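Local coordinates for Endoglucanase(Endo-1,4-beta-glucanase)protein (Pseudomonas stutzeri, PDB 6R2J) that probably hydrolyses beta-1,4-glycosidic bonds in cellulose-like glucans, as a family 5 endoglucanase, and holds bound glucose units in its glycan pocket, at residues L79-K82 against T83-A87; F59-E62 against R63-S67; Y208-D211 against D212-K216; P287-G290 against T291-L294; E117-A120 against S121-K125. All coordinates share one frame; numbering follows the deposited sequence. Where two conformers were deposited one is given.

Contact 1. Residues L79-K82 against T83-A87; sequences LLKK and TLDLA
The carbonyl oxygen of Leu79 is met twice by Thr83, one helical turn further on. Thr83 N donates to Leu79 O at 3.1 Å, and Thr83 OG1 lies 3.0 Å from the same Leu79 O, though that proton could go to a different acceptor. The hydroxyl can fold back over the preceding turn because OG1 stands beside the backbone N (chi1 -64°), while CG2 points away from the backbone N. The main-chain pattern repeats along the helix, and the bond from Asp85 N to Lys81 O is short at 2.7 Å. On the outer face Lys81 and Asp85 are neighbours through methylenes rather than charges. The lysine chain bends at chi2 and chi3, which lays Lys81 CD 3.6 Å from Asp85 OD1, yet Lys81 NZ stays 4.2 Å from Asp85 OD1, too far for a salt bridge. The carboxylate is anchored elsewhere, since Asp85 OD1 is hydrogen-bonded to His133 NE2; the two charges probably still attract weakly. One residue along, Lys82 runs fully extended, and its CE brushes Leu86 CD1 at 3.7 Å before NZ reaches a salt bridge with Glu40. Aliphatic packing thus flanks a charged tip that is held by another part of the chain. Helix 74-89 is one of the outer helices of the TIM barrel. Leu80 and Leu84 press on strand 93-98 and on Phe130 of helix 116-130, whereas Thr83, Leu86 and Ala87 meet Phe44 of helix 41-49.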
# COMPACT_ATOMS: atom_id res chain seq x y z
N LEU A 79 2.55 -18.96 -0.98
CA LEU A 79 2.01 -18.22 0.16
C LEU A 79 1.26 -16.97 -0.30
O LEU A 79 0.22 -16.61 0.26
CB LEU A 79 3.15 -17.85 1.10
CG LEU A 79 3.70 -18.94 2.01
CD1 LEU A 79 5.07 -18.54 2.53
CD2 LEU A 79 2.68 -19.17 3.14
N LEU A 80 1.78 -16.30 -1.32
CA LEU A 80 1.08 -15.15 -1.88
C LEU A 80 -0.20 -15.58 -2.60
O LEU A 80 -1.22 -14.89 -2.52
CB LEU A 80 2.03 -14.41 -2.82
CG LEU A 80 3.15 -13.60 -2.19
CD1 LEU A 80 4.19 -13.14 -3.22
CD2 LEU A 80 2.55 -12.44 -1.49
N LYS A 81 -0.17 -16.71 -3.30
CA LYS A 81 -1.37 -17.20 -3.97
C LYS A 81 -2.48 -17.50 -2.96
O LYS A 81 -3.66 -17.21 -3.20
CB LYS A 81 -1.02 -18.46 -4.75
CG LYS A 81 -2.23 -19.31 -5.09
CD LYS A 81 -3.11 -18.62 -6.16
CE LYS A 81 -2.97 -19.31 -7.54
NZ LYS A 81 -4.16 -19.01 -8.40
N LYS A 82 -2.11 -18.14 -1.85
CA LYS A 82 -3.04 -18.40 -0.77
C LYS A 82 -3.67 -17.10 -0.29
O LYS A 82 -4.88 -17.03 -0.10
CB LYS A 82 -2.29 -19.11 0.38
CG LYS A 82 -3.07 -19.20 1.69
CD LYS A 82 -2.36 -20.01 2.79
CE LYS A 82 -3.18 -19.95 4.08
NZ LYS A 82 -2.52 -20.57 5.28
N THR A 83 -2.84 -16.06 -0.10
CA THR A 83 -3.32 -14.76 0.34
C THR A 83 -4.37 -14.23 -0.63
O THR A 83 -5.44 -13.77 -0.22
CB THR A 83 -2.13 -13.80 0.47
OG1 THR A 83 -1.26 -14.31 1.51
CG2 THR A 83 -2.58 -12.38 0.77
N LEU A 84 -4.05 -14.26 -1.93
CA LEU A 84 -5.00 -13.81 -2.94
C LEU A 84 -6.24 -14.69 -2.95
O LEU A 84 -7.36 -14.19 -3.14
CB LEU A 84 -4.36 -13.82 -4.32
CG LEU A 84 -3.12 -12.98 -4.61
CD1 LEU A 84 -2.53 -13.26 -6.00
CD2 LEU A 84 -3.49 -11.51 -4.46
N ASP A 85 -6.07 -16.00 -2.75
CA ASP A 85 -7.22 -16.91 -2.74
C ASP A 85 -8.17 -16.58 -1.60
O ASP A 85 -9.39 -16.55 -1.77
CB ASP A 85 -6.75 -18.35 -2.56
CG ASP A 85 -6.15 -18.93 -3.81
OD1 ASP A 85 -6.50 -18.46 -4.93
OD2 ASP A 85 -5.33 -19.88 -3.65
N LEU A 86 -7.62 -16.39 -0.39
CA LEU A 86 -8.44 -16.16 0.79
C LEU A 86 -9.11 -14.79 0.71
O LEU A 86 -10.29 -14.65 1.07
CB LEU A 86 -7.59 -16.31 2.06
CG LEU A 86 -7.06 -17.72 2.33
CD1 LEU A 86 -6.09 -17.67 3.47
CD2 LEU A 86 -8.18 -18.69 2.62
N ALA A 87 -8.39 -13.78 0.20
CA ALA A 87 -9.01 -12.48 -0.04
C ALA A 87 -10.21 -12.62 -0.95
O ALA A 87 -11.31 -12.16 -0.63
CB ALA A 87 -7.98 -11.48 -0.60

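Contact 2. Residues F59-E62 against R63-S67; sequences FIWE and RVQHS
Trp61 and Gln65 run side by side and form the tight polar part of this turn. Trp61 NE1 donates to Gln65 OE1 at 2.9 Å in a nearly straight bond (172°); the oxygen lies in the indole plane and receives the proton in its own carbonyl plane, on a lone pair. The first torsion of Trp61 (chi1 -179°) turns the indole away from its backbone N and along the extended Gln65 chain, whose NE2 is hydrogen-bonded to Ser70 O. The main chain adds Gln65 N to Trp61 O at 2.8 Å. Also well packed is Ile60 against Arg63: Ile60 CD1 lies over one face of the guanidinium, 3.7 Å from Arg63 NH1, and Ile60 CG1 packs on Arg63 CD. Carbonyls of Ala21, Phe23, Ile27 and Pro29 take up the guanidinium hydrogens, which fixes the flat group against the isoleucine. Backbone bonding in the short helix is less firm, for Val64 N reaches Ile60 O only weakly at 3.5 Å. Looser still is the partly exposed His66, where contact rests on CD2, 3.3 Å from Glu62 O, and on a CA-H...O contact to that oxygen. Residues 59-67 start on the last residue of strand 54-59: Phe59 packs on strand 93-98 and on Leu126 of helix 116-130, Trp61 and Gln65 touch Val122 of that helix, and Arg63 rests on Gln76 of helix 74-89.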
# COMPACT_ATOMS: atom_id res chain seq x y z
N PHE A 59 5.10 -7.63 0.85
CA PHE A 59 6.03 -8.74 0.79
C PHE A 59 7.37 -8.11 0.39
O PHE A 59 7.44 -6.92 0.00
CB PHE A 59 5.50 -9.80 -0.17
CG PHE A 59 5.60 -9.39 -1.60
CD1 PHE A 59 4.64 -8.56 -2.15
CD2 PHE A 59 6.70 -9.76 -2.36
CE1 PHE A 59 4.75 -8.15 -3.47
CE2 PHE A 59 6.84 -9.35 -3.66
CZ PHE A 59 5.85 -8.56 -4.23
N ILE A 60 8.45 -8.89 0.50
CA ILE A 60 9.74 -8.39 0.06
C ILE A 60 10.31 -9.21 -1.09
O ILE A 60 10.12 -10.43 -1.18
CB ILE A 60 10.77 -8.16 1.20
CG1 ILE A 60 11.10 -9.48 1.92
CG2 ILE A 60 10.23 -7.07 2.18
CD1 ILE A 60 12.20 -9.32 2.95
N TRP A 61 11.01 -8.52 -1.97
CA TRP A 61 11.64 -9.17 -3.12
C TRP A 61 12.60 -10.28 -2.68
O TRP A 61 12.61 -11.37 -3.27
CB TRP A 61 12.30 -8.06 -3.96
CG TRP A 61 12.98 -8.46 -5.20
CD1 TRP A 61 13.11 -9.73 -5.73
CD2 TRP A 61 13.69 -7.58 -6.07
NE1 TRP A 61 13.87 -9.67 -6.87
CE2 TRP A 61 14.23 -8.37 -7.11
CE3 TRP A 61 13.93 -6.19 -6.07
CZ2 TRP A 61 14.98 -7.82 -8.14
CZ3 TRP A 61 14.69 -5.66 -7.08
CH2 TRP A 61 15.22 -6.48 -8.10
N GLU A 62 13.34 -10.05 -1.59
CA GLU A 62 14.36 -11.00 -1.14
C GLU A 62 13.76 -12.35 -0.76
O GLU A 62 14.48 -13.36 -0.76
CB GLU A 62 15.11 -10.39 0.05
CG GLU A 62 16.01 -9.21 -0.32
CD GLU A 62 15.30 -7.84 -0.27
OE1 GLU A 62 14.06 -7.80 -0.12
OE2 GLU A 62 15.99 -6.80 -0.38
N ARG A 63 12.49 -12.42 -0.43
CA ARG A 63 11.87 -13.69 -0.09
C ARG A 63 11.23 -14.37 -1.29
O ARG A 63 11.01 -15.59 -1.23
CB ARG A 63 10.89 -13.50 1.09
CG ARG A 63 11.60 -13.22 2.41
CD ARG A 63 10.69 -12.81 3.56
NE ARG A 63 11.49 -12.60 4.77
CZ ARG A 63 11.28 -11.67 5.71
NH1 ARG A 63 10.26 -10.85 5.64
NH2 ARG A 63 12.10 -11.59 6.76
N VAL A 64 10.87 -13.62 -2.35
CA VAL A 64 10.38 -14.23 -3.60
C VAL A 64 11.54 -14.62 -4.51
O VAL A 64 11.39 -15.52 -5.33
CB VAL A 64 9.34 -13.42 -4.40
CG1 VAL A 64 8.05 -13.25 -3.59
CG2 VAL A 64 9.94 -12.10 -4.88
N GLN A 65 12.67 -13.91 -4.40
CA GLN A 65 13.87 -14.20 -5.19
C GLN A 65 15.08 -14.02 -4.27
O GLN A 65 15.53 -12.90 -4.02
CB GLN A 65 13.96 -13.31 -6.42
CG GLN A 65 15.01 -13.80 -7.42
CD GLN A 65 15.01 -12.99 -8.71
OE1 GLN A 65 14.76 -11.79 -8.68
NE2 GLN A 65 15.28 -13.64 -9.83
N HIS A 66 15.64 -15.13 -3.80
CA HIS A 66 16.75 -15.02 -2.85
C HIS A 66 17.99 -14.38 -3.46
O HIS A 66 18.80 -13.78 -2.74
CB HIS A 66 17.13 -16.41 -2.32
CG HIS A 66 16.13 -17.02 -1.39
ND1 HIS A 66 16.33 -18.24 -0.77
CD2 HIS A 66 14.90 -16.60 -1.01
CE1 HIS A 66 15.27 -18.53 -0.03
NE2 HIS A 66 14.39 -17.56 -0.17
N SER A 67 18.18 -14.51 -4.76
CA SER A 67 19.29 -13.88 -5.46
C SER A 67 18.87 -13.60 -6.89
O SER A 67 17.93 -14.21 -7.41
CB SER A 67 20.55 -14.76 -5.41
OG SER A 67 20.40 -15.96 -6.15

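Contact 3. Residues Y208-D211 against D212-K216; sequences YFDD and DFSGK. With BGC (beta-D-glucopyranose), chain E; BGC (beta-D-glucopyranose), chain B.
Two aspartates with CG lodged between backbone N and carbonyl carbon, Asp210 (chi1 49°) and Asp212 (chi1 65°), turn their carboxylates to backbone N-H groups, Asp212 to Ser214 and Asp210 to Gly215. Asp210 to Phe213 form a type I beta turn, overlapped by an Asx turn at Asp212, with an ST turn at Ser214 after it, all within the loop after strand 201-206 of the TIM barrel. The beta turn closes with Phe213 N to Asp210 O at 2.9 Å, and Gly215 N donates to Asp210 OD1 at 2.9 Å, on its syn lone pair. Asp212 OD1 takes two protons from one face of its carboxylate, from Ser214 OG at 2.6 Å and Ser214 N at 3.0 Å. Lys216 N then binds Ser214 OG at 3.2 Å. Asp210 OD2 and Asp212 OD1 are only 3.2 Å apart; a water beside both carboxylates and the bond from Tyr217 N to Asp210 OD2 probably ease the repulsion. Five residues of the glycan pocket lie here. Lys216 NZ makes a weak bond at 2.9 Å to O2 of the chain E glucose, and C6 of the chain B glucose sits at the edge of the Tyr208 ring, whose OH is hydrogen-bonded to Glu252. Over one face of the same ring lies Gly215 in a CH-pi contact, its CA 3.7 Å from the Tyr208 centroid and 29° off the normal.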
# COMPACT_ATOMS: atom_id res chain seq x y z
N TYR A 208 1.39 10.28 7.61
CA TYR A 208 1.24 10.11 9.03
C TYR A 208 1.14 11.48 9.69
O TYR A 208 1.34 12.53 9.07
CB TYR A 208 2.39 9.27 9.59
CG TYR A 208 2.35 7.83 9.14
CD1 TYR A 208 1.60 6.89 9.83
CD2 TYR A 208 3.09 7.41 8.02
CE1 TYR A 208 1.59 5.56 9.43
CE2 TYR A 208 3.05 6.10 7.58
CZ TYR A 208 2.32 5.16 8.30
OH TYR A 208 2.30 3.84 7.92
N PHE A 209 0.82 11.48 10.97
CA PHE A 209 0.43 12.70 11.65
C PHE A 209 1.48 13.28 12.60
O PHE A 209 1.21 14.32 13.21
CB PHE A 209 -0.85 12.43 12.46
CG PHE A 209 -2.04 12.06 11.63
CD1 PHE A 209 -2.09 12.35 10.26
CD2 PHE A 209 -3.14 11.46 12.24
CE1 PHE A 209 -3.21 12.02 9.51
CE2 PHE A 209 -4.27 11.16 11.51
CZ PHE A 209 -4.30 11.42 10.14
N ASP A 210 2.62 12.59 12.81
CA ASP A 210 3.63 13.08 13.74
C ASP A 210 4.53 14.12 13.07
O ASP A 210 4.54 14.29 11.84
CB ASP A 210 4.42 11.97 14.44
CG ASP A 210 4.95 10.92 13.49
OD1 ASP A 210 4.50 10.87 12.34
OD2 ASP A 210 5.81 10.10 13.92
N ASP A 211 5.27 14.84 13.93
CA ASP A 211 5.95 16.08 13.54
C ASP A 211 7.02 15.83 12.50
O ASP A 211 7.37 16.75 11.75
CB ASP A 211 6.63 16.66 14.75
CG ASP A 211 5.68 17.28 15.71
OD1 ASP A 211 4.45 17.25 15.48
OD2 ASP A 211 6.18 17.89 16.69
N ASP A 212 7.54 14.61 12.46
CA ASP A 212 8.61 14.26 11.53
C ASP A 212 8.09 13.43 10.37
O ASP A 212 8.89 12.86 9.62
CB ASP A 212 9.73 13.54 12.28
CG ASP A 212 9.30 12.21 12.84
OD1 ASP A 212 8.17 11.78 12.57
OD2 ASP A 212 10.09 11.58 13.57
N PHE A 213 6.77 13.34 10.21
CA PHE A 213 6.12 12.65 9.10
C PHE A 213 6.32 11.11 9.12
O PHE A 213 5.81 10.42 8.20
CB PHE A 213 6.58 13.15 7.72
CG PHE A 213 6.54 14.63 7.55
CD1 PHE A 213 7.60 15.42 7.96
CD2 PHE A 213 5.44 15.23 6.96
CE1 PHE A 213 7.56 16.80 7.80
CE2 PHE A 213 5.37 16.60 6.78
CZ PHE A 213 6.44 17.39 7.19
N SER A 214 7.02 10.55 10.12
CA SER A 214 7.52 9.18 9.98
C SER A 214 6.48 8.11 10.29
O SER A 214 6.62 6.97 9.82
CB SER A 214 8.72 8.97 10.90
OG SER A 214 8.33 9.18 12.26
N GLY A 215 5.48 8.40 11.12
CA GLY A 215 4.58 7.37 11.56
C GLY A 215 5.11 6.54 12.71
O GLY A 215 4.44 5.57 13.09
N LYS A 216 6.28 6.88 13.26
CA LYS A 216 6.79 6.20 14.45
C LYS A 216 6.09 6.70 15.72
O LYS A 216 6.01 5.97 16.72
CB LYS A 216 8.29 6.44 14.63
CG LYS A 216 9.15 6.03 13.48
CD LYS A 216 10.63 6.49 13.76
CE LYS A 216 11.34 7.06 12.50
NZ LYS A 216 11.20 6.22 11.25
C2 BGC E . 11.48 7.82 8.34
C3 BGC E . 10.47 8.11 7.26
C4 BGC E . 10.11 9.54 7.56
C5 BGC E . 11.33 10.52 7.52
C6 BGC E . 11.01 11.97 7.96
C1 BGC E . 12.77 8.60 8.08
O1 BGC E . 13.86 8.29 8.88
O2 BGC E . 11.87 6.45 8.41
O3 BGC E . 9.23 7.40 7.33
O4 BGC E . 9.20 10.28 6.76
O5 BGC E . 12.59 10.11 8.18
O6 BGC E . 9.75 12.31 7.42
C2 BGC B . 7.87 10.22 5.13
C3 BGC B . 6.78 9.90 4.15
C4 BGC B . 6.37 8.51 4.52
C5 BGC B . 6.46 8.12 5.96
C6 BGC B . 5.91 6.72 5.97
C1 BGC B . 8.04 9.65 6.56
O2 BGC B . 8.09 11.68 4.98
O3 BGC B . 7.21 9.95 2.79
O4 BGC B . 5.11 8.52 3.87
O5 BGC B . 7.91 8.18 6.35
O6 BGC B . 6.38 6.09 7.19
O HOH W 1 3.73 11.52 7.02
O HOH W 2 7.94 10.28 15.44

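Contact 4. Residues P287-G290 against T291-L294; sequences PGWG and TYKL
From CB outward, Tyr292 follows the indole of Trp289. Its CB lies 3.1 Å from Trp289 O and 4.0 Å from Trp289 CE3. CG comes next, 3.8 Å from Trp289 CE3, and further out Tyr292 CE2 lies over the indole face, 3.6 Å from Trp289 CZ3. The approach of CD2 in between is too close to be trusted in detail. A chi1 of -178°, with CG anti to the backbone N, sends the phenol the same way as the indole and alongside it. Their planes are 23° apart, and the centroid of the six-membered ring of Trp289 is 4.7 Å from that of Tyr292, with little overlap because of the lateral shift. The backbone here is a type II' beta turn from Trp289 to Tyr292, closed by Tyr292 N to Trp289 O at 2.8 Å, with Gly290 at its second position. The turn belongs to the loop after strand 280-285 of the TIM barrel, and Trp289 also meets Phe23 edge-to-face and the ring of Trp283. The indole is tethered by Trp289 NE1 to Gly285 O. The ring contact is thus carbon on carbon, and the one hydrogen bond across the turn is the backbone bond.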
# COMPACT_ATOMS: atom_id res chain seq x y z
N PRO A 287 -1.73 -10.62 11.45
CA PRO A 287 -1.01 -11.31 12.53
C PRO A 287 0.34 -10.70 12.90
O PRO A 287 1.01 -10.02 12.12
CB PRO A 287 -0.79 -12.71 11.96
CG PRO A 287 -0.61 -12.46 10.50
CD PRO A 287 -1.62 -11.36 10.18
N GLY A 288 0.72 -10.96 14.15
CA GLY A 288 2.03 -10.64 14.63
C GLY A 288 2.25 -9.25 15.16
O GLY A 288 3.41 -8.90 15.43
N TRP A 289 1.21 -8.44 15.36
CA TRP A 289 1.41 -7.08 15.82
C TRP A 289 1.37 -6.90 17.35
O TRP A 289 1.64 -5.78 17.84
CB TRP A 289 0.33 -6.19 15.23
CG TRP A 289 0.47 -5.92 13.78
CD1 TRP A 289 -0.39 -6.28 12.79
CD2 TRP A 289 1.52 -5.17 13.15
NE1 TRP A 289 0.08 -5.83 11.58
CE2 TRP A 289 1.24 -5.14 11.78
CE3 TRP A 289 2.67 -4.54 13.63
CZ2 TRP A 289 2.06 -4.51 10.88
CZ3 TRP A 289 3.50 -3.92 12.72
CH2 TRP A 289 3.18 -3.90 11.36
N GLY A 290 1.08 -7.95 18.10
CA GLY A 290 1.05 -7.81 19.55
C GLY A 290 0.25 -6.59 19.96
O GLY A 290 -0.88 -6.37 19.51
N THR A 291 0.84 -5.77 20.83
CA THR A 291 0.19 -4.56 21.33
C THR A 291 0.64 -3.31 20.59
O THR A 291 0.52 -2.21 21.12
CB THR A 291 0.36 -4.43 22.84
OG1 THR A 291 1.75 -4.40 23.18
CG2 THR A 291 -0.31 -5.59 23.54
N TYR A 292 1.15 -3.45 19.37
CA TYR A 292 1.48 -2.28 18.55
C TYR A 292 0.34 -1.26 18.59
O TYR A 292 -0.83 -1.57 18.31
CB TYR A 292 1.78 -2.77 17.13
CG TYR A 292 2.17 -1.73 16.10
CD1 TYR A 292 3.06 -0.71 16.41
CD2 TYR A 292 1.64 -1.78 14.82
CE1 TYR A 292 3.41 0.26 15.44
CE2 TYR A 292 1.98 -0.83 13.85
CZ TYR A 292 2.87 0.18 14.14
OH TYR A 292 3.19 1.10 13.13
N LYS A 293 0.68 -0.03 18.99
CA LYS A 293 -0.32 0.98 19.31
C LYS A 293 -1.13 1.36 18.09
O LYS A 293 -2.29 1.77 18.22
CB LYS A 293 0.36 2.22 19.88
CG LYS A 293 0.62 2.20 21.36
CD LYS A 293 0.98 3.60 21.88
CE LYS A 293 2.27 3.59 22.71
NZ LYS A 293 2.50 4.86 23.48
N LEU A 294 -0.53 1.27 16.91
CA LEU A 294 -1.27 1.61 15.70
C LEU A 294 -2.07 0.43 15.14
O LEU A 294 -2.86 0.62 14.20
CB LEU A 294 -0.31 2.09 14.59
CG LEU A 294 0.29 3.50 14.49
CD1 LEU A 294 1.22 3.63 15.65
CD2 LEU A 294 1.00 3.66 13.14

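Contact 5. Residues E117-A120 against S121-K125; sequences EAYA and SVWRK
Regular helical bonds join each of residues 117-120 to the residue four further on, from Ser121 N to Glu117 O at 3.1 Å through to Arg124 N to Ala120 O at 2.8 Å. On the buried side Tyr119 and Trp123 form an offset edge-to-face pair: the pyrrole edge of the indole is turned to the phenol face, the planes stand at 80° and the centroids lie 5.3 Å apart. The touch is made by Tyr119 CE1 and Trp123 CD1, 3.6 Å apart. A chi1 of -174° sets the Tyr119 ring on the side of its own carbonyl carbon and alongside the indole. Helix 116-130 is an outer helix of the TIM barrel, and both rings are hydrogen-bonded to the barrel, Tyr119 OH and Trp123 NE1 each donating to Ile141 O just beyond strand 136-140. Between them in sequence, Val122 CG1 comes to 3.2 Å from Tyr119 O. On the outer side Glu117 and Arg124 come near each other, two turns apart, with carboxylate and guanidinium nearly coplanar (10°), but Glu117 OE1 stays 4.0 Å from Arg124 NH2, longer than a salt bridge. Arg124 NE is instead paired with Glu165 of helix 152-166, and Ala120 O lies over one guanidinium face.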
# COMPACT_ATOMS: atom_id res chain seq x y z
N GLU A 117 17.08 -4.14 -15.25
CA GLU A 117 16.61 -5.37 -15.87
C GLU A 117 16.28 -6.45 -14.84
O GLU A 117 15.44 -7.32 -15.10
CB GLU A 117 17.66 -5.87 -16.88
CG GLU A 117 17.24 -7.06 -17.78
CD GLU A 117 15.72 -7.13 -18.08
OE1 GLU A 117 15.09 -8.18 -17.81
OE2 GLU A 117 15.16 -6.13 -18.60
N ALA A 118 16.95 -6.45 -13.69
CA ALA A 118 16.66 -7.45 -12.66
C ALA A 118 15.31 -7.20 -12.01
O ALA A 118 14.58 -8.14 -11.68
CB ALA A 118 17.80 -7.43 -11.64
N TYR A 119 14.99 -5.94 -11.78
CA TYR A 119 13.70 -5.52 -11.26
C TYR A 119 12.58 -5.78 -12.26
O TYR A 119 11.55 -6.37 -11.92
CB TYR A 119 13.84 -4.05 -10.92
CG TYR A 119 12.72 -3.39 -10.24
CD1 TYR A 119 12.13 -3.94 -9.12
CD2 TYR A 119 12.26 -2.18 -10.71
CE1 TYR A 119 11.08 -3.31 -8.49
CE2 TYR A 119 11.20 -1.54 -10.08
CZ TYR A 119 10.60 -2.11 -8.97
OH TYR A 119 9.54 -1.45 -8.35
N ALA A 120 12.75 -5.34 -13.51
CA ALA A 120 11.77 -5.65 -14.55
C ALA A 120 11.46 -7.15 -14.63
O ALA A 120 10.29 -7.54 -14.72
CB ALA A 120 12.28 -5.13 -15.89
N SER A 121 12.49 -8.01 -14.60
CA SER A 121 12.26 -9.45 -14.76
C SER A 121 11.45 -10.01 -13.61
O SER A 121 10.50 -10.78 -13.82
CB SER A 121 13.59 -10.20 -14.87
OG SER A 121 13.39 -11.59 -14.68
N VAL A 122 11.80 -9.63 -12.37
CA VAL A 122 11.09 -10.16 -11.21
C VAL A 122 9.62 -9.77 -11.29
O VAL A 122 8.75 -10.57 -10.97
CB VAL A 122 11.78 -9.83 -9.87
CG1 VAL A 122 11.59 -8.41 -9.46
CG2 VAL A 122 11.28 -10.83 -8.82
N TRP A 123 9.32 -8.56 -11.78
CA TRP A 123 7.92 -8.15 -11.89
C TRP A 123 7.25 -8.85 -13.06
O TRP A 123 6.10 -9.30 -12.96
CB TRP A 123 7.81 -6.62 -11.95
CG TRP A 123 7.52 -6.07 -10.57
CD1 TRP A 123 8.28 -5.19 -9.83
CD2 TRP A 123 6.40 -6.41 -9.75
NE1 TRP A 123 7.70 -4.98 -8.59
CE2 TRP A 123 6.55 -5.71 -8.52
CE3 TRP A 123 5.30 -7.25 -9.92
CZ2 TRP A 123 5.61 -5.82 -7.49
CZ3 TRP A 123 4.37 -7.35 -8.87
CH2 TRP A 123 4.53 -6.62 -7.69
N ARG A 124 7.96 -8.98 -14.17
CA ARG A 124 7.45 -9.79 -15.25
C ARG A 124 7.15 -11.20 -14.76
O ARG A 124 6.08 -11.75 -15.03
CB ARG A 124 8.44 -9.80 -16.41
CG ARG A 124 7.78 -10.29 -17.70
CD ARG A 124 8.76 -10.45 -18.85
NE ARG A 124 9.48 -9.21 -19.18
CZ ARG A 124 10.73 -8.95 -18.81
NH1 ARG A 124 11.40 -9.83 -18.10
NH2 ARG A 124 11.30 -7.82 -19.16
N LYS A 125 8.09 -11.81 -14.04
CA LYS A 125 7.88 -13.16 -13.54
C LYS A 125 6.75 -13.21 -12.54
O LYS A 125 5.94 -14.14 -12.58
CB LYS A 125 9.16 -13.72 -12.92
CG LYS A 125 10.11 -14.38 -13.89
CD LYS A 125 11.20 -15.07 -13.11
CE LYS A 125 12.17 -15.82 -13.99
NZ LYS A 125 13.29 -14.92 -14.37

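Along the chain the contacts come in the order 2, 1, 5, 3, 4; none nests in or crosses another, each closing a local turn. Contact 2 begins at the end of strand 54-59 and touches contact 1 on helix 74-89, where Leu80 CD2 lies 4.2 Å from Phe59 CB. It also meets contact 5 on helix 116-130, Trp61 NE1 lying 3.4 Å from Val122 CG2, so residues 59-67 bridge two outer helices. Contacts 3 and 4 shape the loops after strands 201-206 and 280-285, and meet where Leu294 CD2 packs on Gly215 O. Contact 3, beside the glycan, lies about 18 Å from contacts 1 and 5 between nearest atoms.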